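Local coordinates for putative lipoprotein (Bacteroides ovatus, PDB 3OQQ) that is of unknown function but is probably an extracellular, surface-anchored lipoprotein that binds calcium ions at several sites, at residues 19-23 against 110-116; 41-47 against 163-167; 133-137 against 360-364; 346-352 against 374-378. Residues are numbered along the deposited sequence.

How the interactions relate
The four contacts form two well-separated pairs. Interactions 1 and 2 have centres about 10 Å apart and share one calcium ion. Asn-114 of interaction 1 and Gln-164 of interaction 2 both bind it, their OD1 and OE1 atoms 3.3 Å apart. Val-23 N also lies 2.9 Å from Val-41 O, a probable hydrogen bond. Interactions 3 and 4, likewise about 10 Å between centres, meet through aromatic residues. Tyr-360 OH is 2.9 Å from Tyr-376 N, and Trp-135 CE2 is 3.5 Å from Tyr-376 CD1. The centres of interactions 1 and 3 are about 53 Å apart, on opposite sides of the chain's centre.

Interaction 1. Residues 19-23 against 110-116; sequences ASTLV and VQPTNET. With CA (calcium ion), chain E.
This is a loop-to-loop contact, held mainly by main-chain carbonyl acceptors and partly buried, where the start of the modelled chain meets the connection between strands 96-104 and 122-131. Residues 19-23 run as a type I beta turn from Ala-19 to Leu-22, closed by Leu-22 N to Ala-19 O at 3.2 Å, and then enter strand 23-26. Residues 110-116 begin extended and curl at the end, with Thr-116 N bonded to Thr-113 O at 3.0 Å. The nearest CA pairs are Ala-19 with Thr-116 (4.8 Å) and Thr-21 with Val-110 (4.9 Å). Thr-116 O accepts Thr-21 N at 3.0 Å, nearly straight, and Ala-19 N weakly at 3.1 Å. Thr-21 has the most surface covered. Its t rotamer brings OG1 to Val-110 O, a 2.6 Å hydrogen bond, and to 3.4 Å from Pro-112 CD. A water sits 2.7 Å from both Thr-21 O and Val-110 O, placed to bridge them, though acceptors in reach outnumber its protons. Ser-20 OG packs 3.5 Å from Val-110 CG1. Thr-116, in the p rotamer, accepts Thr-113 N at OG1 (3.1 Å). In the same loop Asn-114 OD1 binds calcium at 2.2 Å. Asp-117 and Gln-164 complete the protein ligands. The chemistry implies that the metal-binding loop is tied to the N-terminal turn mainly by main-chain carbonyls, with Thr-21 giving both its amide and its hydroxyl.

Interaction 2. Residues 41-47 against 163-167; sequences VLVKDSR and SQQMM. With CA (calcium ion), chain E.
Segment 163-167 is a loop between strands 150-161 and 173-184. It faces the connection from strand 36-41 into strand 46-54, and the closest CA pair is Leu-42 with Gln-165 at 6.6 Å. Ser-163 O lies 3.0 Å from a calcium-bound water. Gln-164 has chi1 t and chi2 p. Its OE1 binds the ion at 2.4 Å, and NE2 lies 3.4 Å from Leu-42 CD2. Gln-165, with chi1 m and chi2 t, reaches into the bend. Its OE1 accepts Leu-42 N at 2.9 Å and Arg-47 NH1 at 2.7 Å, while NE2 bonds to Asp-40 O and Gly-119 O. Arg-47 is extended, so NH1 also reaches Leu-42 O at 3.0 Å. Gln-165 and Arg-47 bond to the main chain of the connection between strands 36-41 and 46-54 of the large antiparallel sheet, beside the calcium site completed by Asn-114 and Asp-117. Met-166, a selenomethionine, has positive phi and psi near 60°. Its CG lies over one face of the guanidinium, 3.5 Å from Arg-47 CZ. Its CE packs on Leu-42 CD2 (3.7 Å) and Lys-44 CB (3.6 Å). A water accepts from Met-166 N at 3.0 Å and from Arg-47 NH2 at 2.5 Å.

Interaction 3. Residues 133-137 against 360-364; sequences DGWPI and YEALV
Trp-135 has the largest share of the buried surface, followed by Leu-363 and Tyr-360. In the loop after strand 122-131, Gly-134 to Ile-137 is a type VI beta turn with a cis peptide before Pro-136, closed by Ile-137 N to Gly-134 O at 2.8 Å. Residues 360-364 end helix 357-364, with Val-364 N bonded to Tyr-360 O at 3.0 Å. The closest CA pair is Pro-136 with Val-364 (7.8 Å). CA-to-CB of Trp-135 points toward the helix; chi1 t and chi2 near 79° lay the indole beside it. CH2 of Trp-135 and CG of Pro-136 each lie 3.7 Å from Leu-363 CD2. Tyr-360, with chi1 t, sets its ring almost parallel to the indole (5°), but slid apart: its centroid is 5.5 Å from that of the six-membered indole ring, so they barely overlap. Trp-135 CZ2 is 3.5 Å from Tyr-360 CE1 and, at the indole edge, 3.6 Å from Val-364 CG1. A water accepts from Trp-135 NE1 (2.9 Å) and bonds to Tyr-360 OH (3.0 Å), which also pairs with Tyr-376 N. With Trp-384 edge-to-face on Trp-135 and Tyr-376 also meeting it, this is an aromatic cluster between a strand-connecting loop and a short helix.

Interaction 4. Residues 346-352 against 374-378; sequences HMRGYAP and VYYSN
Tyr-376, chi1 m, has the most surface covered here. It sits in a left-handed backbone conformation (phi 44°, psi 55°) with His-346 N over one ring face and Tyr-350 O at the ring edge, 3.3 Å from CD2 of Tyr-376. The His-346 ring, also chi1 m, is slid apart from it, planes at 30° and centroids at 5.3 Å. Tyr-376 OH bonds to Glu-344 O. Tyr-375, chi1 m, lays its ring on Ala-351, a CH-pi contact with CA 3.7 Å from the ring centroid. The two tyrosines pack against the chain around a type II beta turn, Met-347 to Tyr-350, between strand 343-346 and helix 357-364. Tyr-350 N closes the turn on Met-347 O at 3.1 Å. Gly-349 takes its third position with phi 84°, and its N bonds to Tyr-375 O at 2.9 Å. CA atoms are nearest at Gly-349 with Tyr-375 (4.6 Å) and Arg-348 with Tyr-376 (5.0 Å). Arg-348 is extended through chi3, so NE reaches Ser-377 OG at 2.9 Å. Val-374 CG1 covers one guanidinium face, 3.7 Å from Arg-348 CZ. A water links Arg-348 NH2 (2.8 Å) to Ser-377 OG (2.9 Å), which also pairs with Ser-382 O.

Interaction 1. Residues 19-23 against 110-116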
# COMPACT_ATOMS: atom_id res chain seq x y z
N ALA A 19 9.06 13.61 23.62
CA ALA A 19 8.46 13.50 22.28
C ALA A 19 7.40 14.60 21.98
O ALA A 19 6.91 14.69 20.84
CB ALA A 19 7.83 12.12 22.11
N SER A 20 7.10 15.47 22.98
CA SER A 20 6.09 16.53 22.87
C SER A 20 6.44 17.63 21.84
O SER A 20 5.52 18.31 21.40
CB SER A 20 5.81 17.16 24.23
OG SER A 20 6.97 17.75 24.78
N THR A 21 7.71 17.77 21.40
CA THR A 21 8.04 18.81 20.42
C THR A 21 7.84 18.33 19.00
O THR A 21 7.68 19.15 18.08
CB THR A 21 9.47 19.34 20.59
OG1 THR A 21 9.55 20.57 19.87
CG2 THR A 21 10.54 18.36 20.05
N LEU A 22 7.90 17.01 18.80
CA LEU A 22 7.79 16.41 17.47
C LEU A 22 6.40 16.68 16.88
O LEU A 22 5.42 16.85 17.61
CB LEU A 22 8.11 14.92 17.51
CG LEU A 22 9.38 14.54 18.27
CD1 LEU A 22 9.54 13.06 18.33
CD2 LEU A 22 10.60 15.16 17.64
N VAL A 23 6.35 16.81 15.54
CA VAL A 23 5.12 17.19 14.86
C VAL A 23 4.62 16.07 13.92
O VAL A 23 5.38 15.19 13.51
CB VAL A 23 5.28 18.55 14.10
CG1 VAL A 23 5.62 19.69 15.07
CG2 VAL A 23 6.31 18.46 12.97
N VAL A 110 5.61 23.64 21.44
CA VAL A 110 6.56 23.05 22.39
C VAL A 110 7.93 23.10 21.68
O VAL A 110 8.08 22.55 20.58
CB VAL A 110 6.21 21.61 22.89
CG1 VAL A 110 7.37 21.05 23.74
CG2 VAL A 110 4.92 21.62 23.70
N GLN A 111 8.86 23.86 22.26
CA GLN A 111 10.18 24.06 21.68
C GLN A 111 11.09 22.84 21.88
O GLN A 111 11.10 22.25 22.97
CB GLN A 111 10.83 25.33 22.24
CG GLN A 111 10.09 26.62 21.83
CD GLN A 111 9.98 26.80 20.33
OE1 GLN A 111 10.98 26.84 19.60
NE2 GLN A 111 8.76 26.88 19.82
N PRO A 112 11.84 22.42 20.83
CA PRO A 112 12.66 21.22 20.97
C PRO A 112 13.88 21.40 21.85
O PRO A 112 14.54 22.45 21.86
CB PRO A 112 13.05 20.87 19.53
CG PRO A 112 12.91 22.12 18.76
CD PRO A 112 11.92 22.99 19.46
N THR A 113 14.11 20.36 22.67
CA THR A 113 15.25 20.09 23.55
C THR A 113 15.38 18.59 23.59
O THR A 113 14.46 17.90 23.16
CB THR A 113 15.17 20.70 24.96
OG1 THR A 113 14.04 20.16 25.66
CG2 THR A 113 15.18 22.22 24.97
N ASN A 114 16.49 18.07 24.12
CA ASN A 114 16.66 16.61 24.20
C ASN A 114 15.65 15.99 25.21
O ASN A 114 15.44 14.78 25.19
CB ASN A 114 18.10 16.24 24.51
CG ASN A 114 19.00 16.31 23.29
OD1 ASN A 114 18.75 15.66 22.27
ND2 ASN A 114 20.09 17.08 23.36
N GLU A 115 14.99 16.84 26.03
CA GLU A 115 13.95 16.48 26.99
C GLU A 115 12.59 16.25 26.28
O GLU A 115 11.79 15.44 26.78
CB GLU A 115 13.83 17.59 28.07
CG GLU A 115 12.72 17.42 29.11
CD GLU A 115 12.61 18.47 30.21
OE1 GLU A 115 12.67 19.69 29.90
OE2 GLU A 115 12.40 18.07 31.38
N THR A 116 12.35 16.92 25.12
CA THR A 116 11.08 16.89 24.38
C THR A 116 11.13 16.31 22.93
O THR A 116 10.08 16.23 22.29
CB THR A 116 10.52 18.32 24.30
OG1 THR A 116 11.39 19.13 23.49
CG2 THR A 116 10.37 18.96 25.67
CA CA E . 17.43 14.23 21.34
O HOH W 1 6.49 21.43 18.74
O HOH W 2 16.92 13.22 23.20
O HOH W 3 16.44 12.30 19.82

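Interaction 2. Residues 41-47 against 163-167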
# COMPACT_ATOMS: atom_id res chain seq x y z
N VAL A 41 8.15 14.17 13.67
CA VAL A 41 9.17 14.95 12.97
C VAL A 41 9.73 16.04 13.86
O VAL A 41 8.97 16.85 14.39
CB VAL A 41 8.54 15.59 11.70
CG1 VAL A 41 9.58 16.35 10.87
CG2 VAL A 41 7.84 14.54 10.85
N LEU A 42 11.05 16.09 13.99
CA LEU A 42 11.71 17.15 14.75
C LEU A 42 11.91 18.35 13.81
O LEU A 42 12.47 18.19 12.72
CB LEU A 42 13.04 16.65 15.33
CG LEU A 42 14.02 17.68 15.89
CD1 LEU A 42 13.47 18.39 17.11
CD2 LEU A 42 15.34 17.03 16.21
N VAL A 43 11.44 19.53 14.22
CA VAL A 43 11.60 20.76 13.44
C VAL A 43 12.42 21.72 14.27
O VAL A 43 11.88 22.37 15.16
CB VAL A 43 10.27 21.40 12.94
CG1 VAL A 43 10.55 22.59 12.03
CG2 VAL A 43 9.38 20.38 12.24
N LYS A 44 13.72 21.78 14.00
CA LYS A 44 14.66 22.70 14.65
C LYS A 44 14.91 23.80 13.63
O LYS A 44 15.51 23.54 12.58
CB LYS A 44 15.94 21.98 15.10
CG LYS A 44 16.84 22.82 16.00
CD LYS A 44 18.29 22.37 15.93
CE LYS A 44 19.21 23.38 16.57
NZ LYS A 44 20.62 23.17 16.17
N ASP A 45 14.34 24.99 13.89
CA ASP A 45 14.33 26.19 13.05
C ASP A 45 13.41 25.92 11.85
O ASP A 45 12.21 26.23 11.90
CB ASP A 45 15.76 26.65 12.63
CG ASP A 45 16.80 26.61 13.75
OD1 ASP A 45 16.58 27.28 14.79
OD2 ASP A 45 17.83 25.93 13.58
N SER A 46 13.94 25.27 10.79
CA SER A 46 13.13 24.90 9.63
C SER A 46 13.58 23.53 9.10
O SER A 46 14.69 23.09 9.38
CB SER A 46 13.18 25.98 8.55
OG SER A 46 14.36 25.90 7.76
N ARG A 47 12.68 22.82 8.40
CA ARG A 47 12.99 21.50 7.87
C ARG A 47 12.22 21.24 6.58
O ARG A 47 11.00 21.30 6.57
CB ARG A 47 12.71 20.41 8.90
CG ARG A 47 13.14 19.03 8.43
CD ARG A 47 13.07 18.03 9.54
NE ARG A 47 13.71 16.78 9.15
CZ ARG A 47 13.81 15.71 9.93
NH1 ARG A 47 13.34 15.73 11.17
NH2 ARG A 47 14.39 14.61 9.48
N SER A 163 19.18 7.54 16.85
CA SER A 163 19.27 8.16 18.17
C SER A 163 18.87 9.66 18.16
O SER A 163 18.43 10.19 19.18
CB SER A 163 20.68 8.00 18.73
OG SER A 163 20.71 8.33 20.11
N GLN A 164 19.02 10.32 16.99
CA GLN A 164 18.74 11.74 16.78
C GLN A 164 18.38 12.01 15.32
O GLN A 164 18.99 11.43 14.40
CB GLN A 164 19.98 12.57 17.20
CG GLN A 164 19.80 14.10 17.17
CD GLN A 164 18.76 14.69 18.10
OE1 GLN A 164 18.59 14.28 19.26
NE2 GLN A 164 18.10 15.73 17.65
N GLN A 165 17.40 12.90 15.10
CA GLN A 165 16.97 13.29 13.75
C GLN A 165 17.91 14.35 13.16
O GLN A 165 18.67 14.98 13.90
CB GLN A 165 15.52 13.81 13.79
CG GLN A 165 14.51 12.73 14.18
CD GLN A 165 13.08 13.18 14.04
OE1 GLN A 165 12.73 13.94 13.14
NE2 GLN A 165 12.20 12.63 14.87
N MSE A 166 17.85 14.53 11.82
CA MSE A 166 18.60 15.52 11.01
C MSE A 166 20.12 15.38 11.15
O MSE A 166 20.81 16.32 11.57
CB MSE A 166 18.15 16.96 11.34
CG MSE A 166 16.74 17.26 10.89
SE MSE A 166 16.15 19.05 11.36
CE MSE A 166 16.40 18.94 13.26
N MSE A 167 20.64 14.22 10.75
CA MSE A 167 22.07 13.90 10.76
C MSE A 167 22.62 13.95 9.32
O MSE A 167 21.84 13.81 8.37
CB MSE A 167 22.31 12.51 11.38
CG MSE A 167 21.80 12.37 12.82
SE MSE A 167 22.92 13.23 14.21
CE MSE A 167 22.00 14.90 14.39
CA CA E . 17.43 14.23 21.34
O HOH W 4 15.78 12.81 10.50
O HOH W 3 16.44 12.30 19.82
O HOH W 2 16.92 13.22 23.20

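Interaction 3. Residues 133-137 against 360-364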
# COMPACT_ATOMS: atom_id res chain seq x y z
N ASP A 133 -8.59 -9.83 -12.80
CA ASP A 133 -7.92 -11.12 -12.82
C ASP A 133 -7.79 -11.77 -14.19
O ASP A 133 -7.33 -12.91 -14.28
CB ASP A 133 -8.67 -12.10 -11.89
CG ASP A 133 -10.15 -12.33 -12.21
OD1 ASP A 133 -10.56 -12.09 -13.37
OD2 ASP A 133 -10.90 -12.69 -11.29
N GLY A 134 -8.24 -11.10 -15.23
CA GLY A 134 -8.33 -11.68 -16.57
C GLY A 134 -7.14 -11.57 -17.49
O GLY A 134 -7.18 -12.19 -18.56
N TRP A 135 -6.10 -10.78 -17.13
CA TRP A 135 -4.89 -10.60 -17.95
C TRP A 135 -4.45 -11.96 -18.56
O TRP A 135 -4.40 -12.93 -17.82
CB TRP A 135 -3.74 -9.97 -17.12
CG TRP A 135 -2.45 -9.84 -17.87
CD1 TRP A 135 -2.13 -8.88 -18.79
CD2 TRP A 135 -1.39 -10.81 -17.92
NE1 TRP A 135 -0.91 -9.15 -19.36
CE2 TRP A 135 -0.43 -10.34 -18.84
CE3 TRP A 135 -1.11 -12.00 -17.22
CZ2 TRP A 135 0.76 -11.03 -19.11
CZ3 TRP A 135 0.06 -12.70 -17.49
CH2 TRP A 135 0.98 -12.21 -18.43
N PRO A 136 -4.17 -12.08 -19.89
CA PRO A 136 -4.07 -11.03 -20.91
C PRO A 136 -5.40 -10.67 -21.61
O PRO A 136 -5.35 -9.97 -22.61
CB PRO A 136 -3.06 -11.64 -21.90
CG PRO A 136 -3.35 -13.09 -21.85
CD PRO A 136 -3.70 -13.38 -20.42
N ILE A 137 -6.56 -11.09 -21.06
CA ILE A 137 -7.87 -10.78 -21.63
C ILE A 137 -8.49 -9.58 -20.91
O ILE A 137 -8.40 -9.48 -19.68
CB ILE A 137 -8.82 -12.02 -21.60
CG1 ILE A 137 -8.21 -13.20 -22.40
CG2 ILE A 137 -10.25 -11.66 -22.14
CD1 ILE A 137 -8.85 -14.52 -22.13
N TYR A 360 6.11 -14.72 -18.28
CA TYR A 360 5.50 -13.48 -18.75
C TYR A 360 5.88 -13.23 -20.19
O TYR A 360 4.99 -12.96 -21.00
CB TYR A 360 5.91 -12.27 -17.87
CG TYR A 360 5.42 -10.93 -18.39
CD1 TYR A 360 4.17 -10.43 -18.04
CD2 TYR A 360 6.21 -10.17 -19.25
CE1 TYR A 360 3.72 -9.20 -18.50
CE2 TYR A 360 5.76 -8.94 -19.74
CZ TYR A 360 4.51 -8.46 -19.36
OH TYR A 360 4.05 -7.26 -19.83
N GLU A 361 7.18 -13.33 -20.50
CA GLU A 361 7.73 -13.12 -21.83
C GLU A 361 7.19 -14.14 -22.84
O GLU A 361 6.84 -13.75 -23.94
CB GLU A 361 9.27 -13.16 -21.79
CG GLU A 361 9.81 -11.87 -21.20
CD GLU A 361 11.30 -11.73 -20.97
OE1 GLU A 361 12.06 -12.69 -21.27
OE2 GLU A 361 11.72 -10.67 -20.46
N ALA A 362 7.07 -15.42 -22.44
CA ALA A 362 6.55 -16.48 -23.32
C ALA A 362 5.07 -16.26 -23.64
O ALA A 362 4.65 -16.50 -24.77
CB ALA A 362 6.76 -17.84 -22.67
N LEU A 363 4.29 -15.78 -22.66
CA LEU A 363 2.86 -15.51 -22.73
C LEU A 363 2.54 -14.31 -23.62
O LEU A 363 1.62 -14.39 -24.44
CB LEU A 363 2.34 -15.25 -21.31
CG LEU A 363 0.93 -15.69 -21.00
CD1 LEU A 363 0.86 -16.25 -19.59
CD2 LEU A 363 -0.03 -14.54 -21.10
N VAL A 364 3.27 -13.20 -23.43
CA VAL A 364 2.99 -11.97 -24.17
C VAL A 364 3.54 -12.00 -25.63
O VAL A 364 3.10 -11.19 -26.46
CB VAL A 364 3.50 -10.71 -23.41
CG1 VAL A 364 2.90 -10.60 -22.01
CG2 VAL A 364 5.02 -10.67 -23.34
O HOH W 5 1.26 -7.85 -20.71

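Interaction 4. Residues 346-352 against 374-378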
# COMPACT_ATOMS: atom_id res chain seq x y z
N HIS A 346 0.39 -7.74 -12.57
CA HIS A 346 0.85 -6.51 -11.93
C HIS A 346 0.08 -5.34 -12.57
O HIS A 346 -0.59 -5.53 -13.58
CB HIS A 346 2.37 -6.35 -12.12
CG HIS A 346 3.19 -7.39 -11.41
ND1 HIS A 346 3.99 -7.06 -10.35
CD2 HIS A 346 3.32 -8.71 -11.66
CE1 HIS A 346 4.59 -8.18 -9.98
NE2 HIS A 346 4.21 -9.21 -10.74
N MSE A 347 0.22 -4.13 -12.02
CA MSE A 347 -0.40 -2.94 -12.63
C MSE A 347 0.44 -2.49 -13.84
O MSE A 347 1.58 -2.92 -13.98
CB MSE A 347 -0.52 -1.80 -11.61
CG MSE A 347 -1.33 -2.20 -10.38
SE MSE A 347 -1.60 -0.77 -9.13
CE MSE A 347 0.21 -0.58 -8.50
N ARG A 348 -0.13 -1.63 -14.70
CA ARG A 348 0.57 -1.13 -15.88
C ARG A 348 1.93 -0.53 -15.53
O ARG A 348 2.03 0.28 -14.60
CB ARG A 348 -0.29 -0.06 -16.58
CG ARG A 348 0.30 0.42 -17.87
CD ARG A 348 -0.54 1.49 -18.53
NE ARG A 348 -0.03 1.78 -19.87
CZ ARG A 348 0.83 2.75 -20.16
NH1 ARG A 348 1.30 3.54 -19.21
NH2 ARG A 348 1.23 2.93 -21.41
N GLY A 349 2.95 -0.95 -16.28
CA GLY A 349 4.31 -0.46 -16.14
C GLY A 349 5.12 -1.14 -15.06
O GLY A 349 6.28 -0.78 -14.86
N TYR A 350 4.53 -2.12 -14.34
CA TYR A 350 5.21 -2.84 -13.26
C TYR A 350 5.64 -4.22 -13.73
O TYR A 350 4.86 -4.95 -14.35
CB TYR A 350 4.30 -2.94 -12.02
CG TYR A 350 4.11 -1.62 -11.30
CD1 TYR A 350 3.13 -0.71 -11.70
CD2 TYR A 350 4.88 -1.29 -10.19
CE1 TYR A 350 2.90 0.48 -11.00
CE2 TYR A 350 4.68 -0.10 -9.49
CZ TYR A 350 3.68 0.77 -9.89
OH TYR A 350 3.50 1.94 -9.19
N ALA A 351 6.90 -4.56 -13.42
CA ALA A 351 7.56 -5.79 -13.84
C ALA A 351 7.04 -7.05 -13.15
O ALA A 351 6.70 -7.03 -11.96
CB ALA A 351 9.06 -5.69 -13.58
N PRO A 352 7.05 -8.19 -13.87
CA PRO A 352 6.76 -9.46 -13.18
C PRO A 352 7.88 -9.75 -12.18
O PRO A 352 8.95 -9.16 -12.30
CB PRO A 352 6.82 -10.49 -14.32
CG PRO A 352 7.76 -9.89 -15.30
CD PRO A 352 7.46 -8.42 -15.27
N VAL A 374 5.43 -1.75 -22.79
CA VAL A 374 4.90 -1.43 -21.45
C VAL A 374 4.43 -2.73 -20.78
O VAL A 374 3.67 -3.49 -21.39
CB VAL A 374 3.76 -0.38 -21.52
CG1 VAL A 374 3.19 -0.08 -20.14
CG2 VAL A 374 4.23 0.92 -22.21
N TYR A 375 4.87 -2.97 -19.52
CA TYR A 375 4.42 -4.17 -18.78
C TYR A 375 2.92 -4.13 -18.50
O TYR A 375 2.40 -3.08 -18.14
CB TYR A 375 5.14 -4.30 -17.43
CG TYR A 375 6.60 -4.66 -17.50
CD1 TYR A 375 7.00 -5.90 -18.00
CD2 TYR A 375 7.57 -3.84 -16.94
CE1 TYR A 375 8.35 -6.26 -18.03
CE2 TYR A 375 8.92 -4.21 -16.94
CZ TYR A 375 9.30 -5.43 -17.46
OH TYR A 375 10.63 -5.79 -17.44
N TYR A 376 2.24 -5.29 -18.61
CA TYR A 376 0.83 -5.49 -18.30
C TYR A 376 -0.11 -4.37 -18.83
O TYR A 376 -0.91 -3.79 -18.08
CB TYR A 376 0.68 -5.66 -16.77
CG TYR A 376 1.32 -6.93 -16.25
CD1 TYR A 376 0.68 -8.16 -16.39
CD2 TYR A 376 2.56 -6.90 -15.62
CE1 TYR A 376 1.25 -9.34 -15.91
CE2 TYR A 376 3.15 -8.07 -15.14
CZ TYR A 376 2.49 -9.29 -15.28
OH TYR A 376 3.07 -10.43 -14.78
N SER A 377 -0.05 -4.10 -20.13
CA SER A 377 -0.91 -3.05 -20.69
C SER A 377 -1.31 -3.37 -22.08
O SER A 377 -0.45 -3.80 -22.85
CB SER A 377 -0.18 -1.71 -20.67
OG SER A 377 -1.04 -0.65 -21.07
N ASN A 378 -2.61 -3.15 -22.45
CA ASN A 378 -3.01 -3.42 -23.84
C ASN A 378 -2.42 -2.31 -24.74
O ASN A 378 -1.79 -1.38 -24.23
CB ASN A 378 -4.54 -3.64 -24.00
CG ASN A 378 -5.43 -2.41 -24.00
OD1 ASN A 378 -5.00 -1.26 -23.87
ND2 ASN A 378 -6.73 -2.65 -24.06
O HOH W 6 -1.88 -3.90 -15.66
O HOH W 7 0.41 0.83 -23.14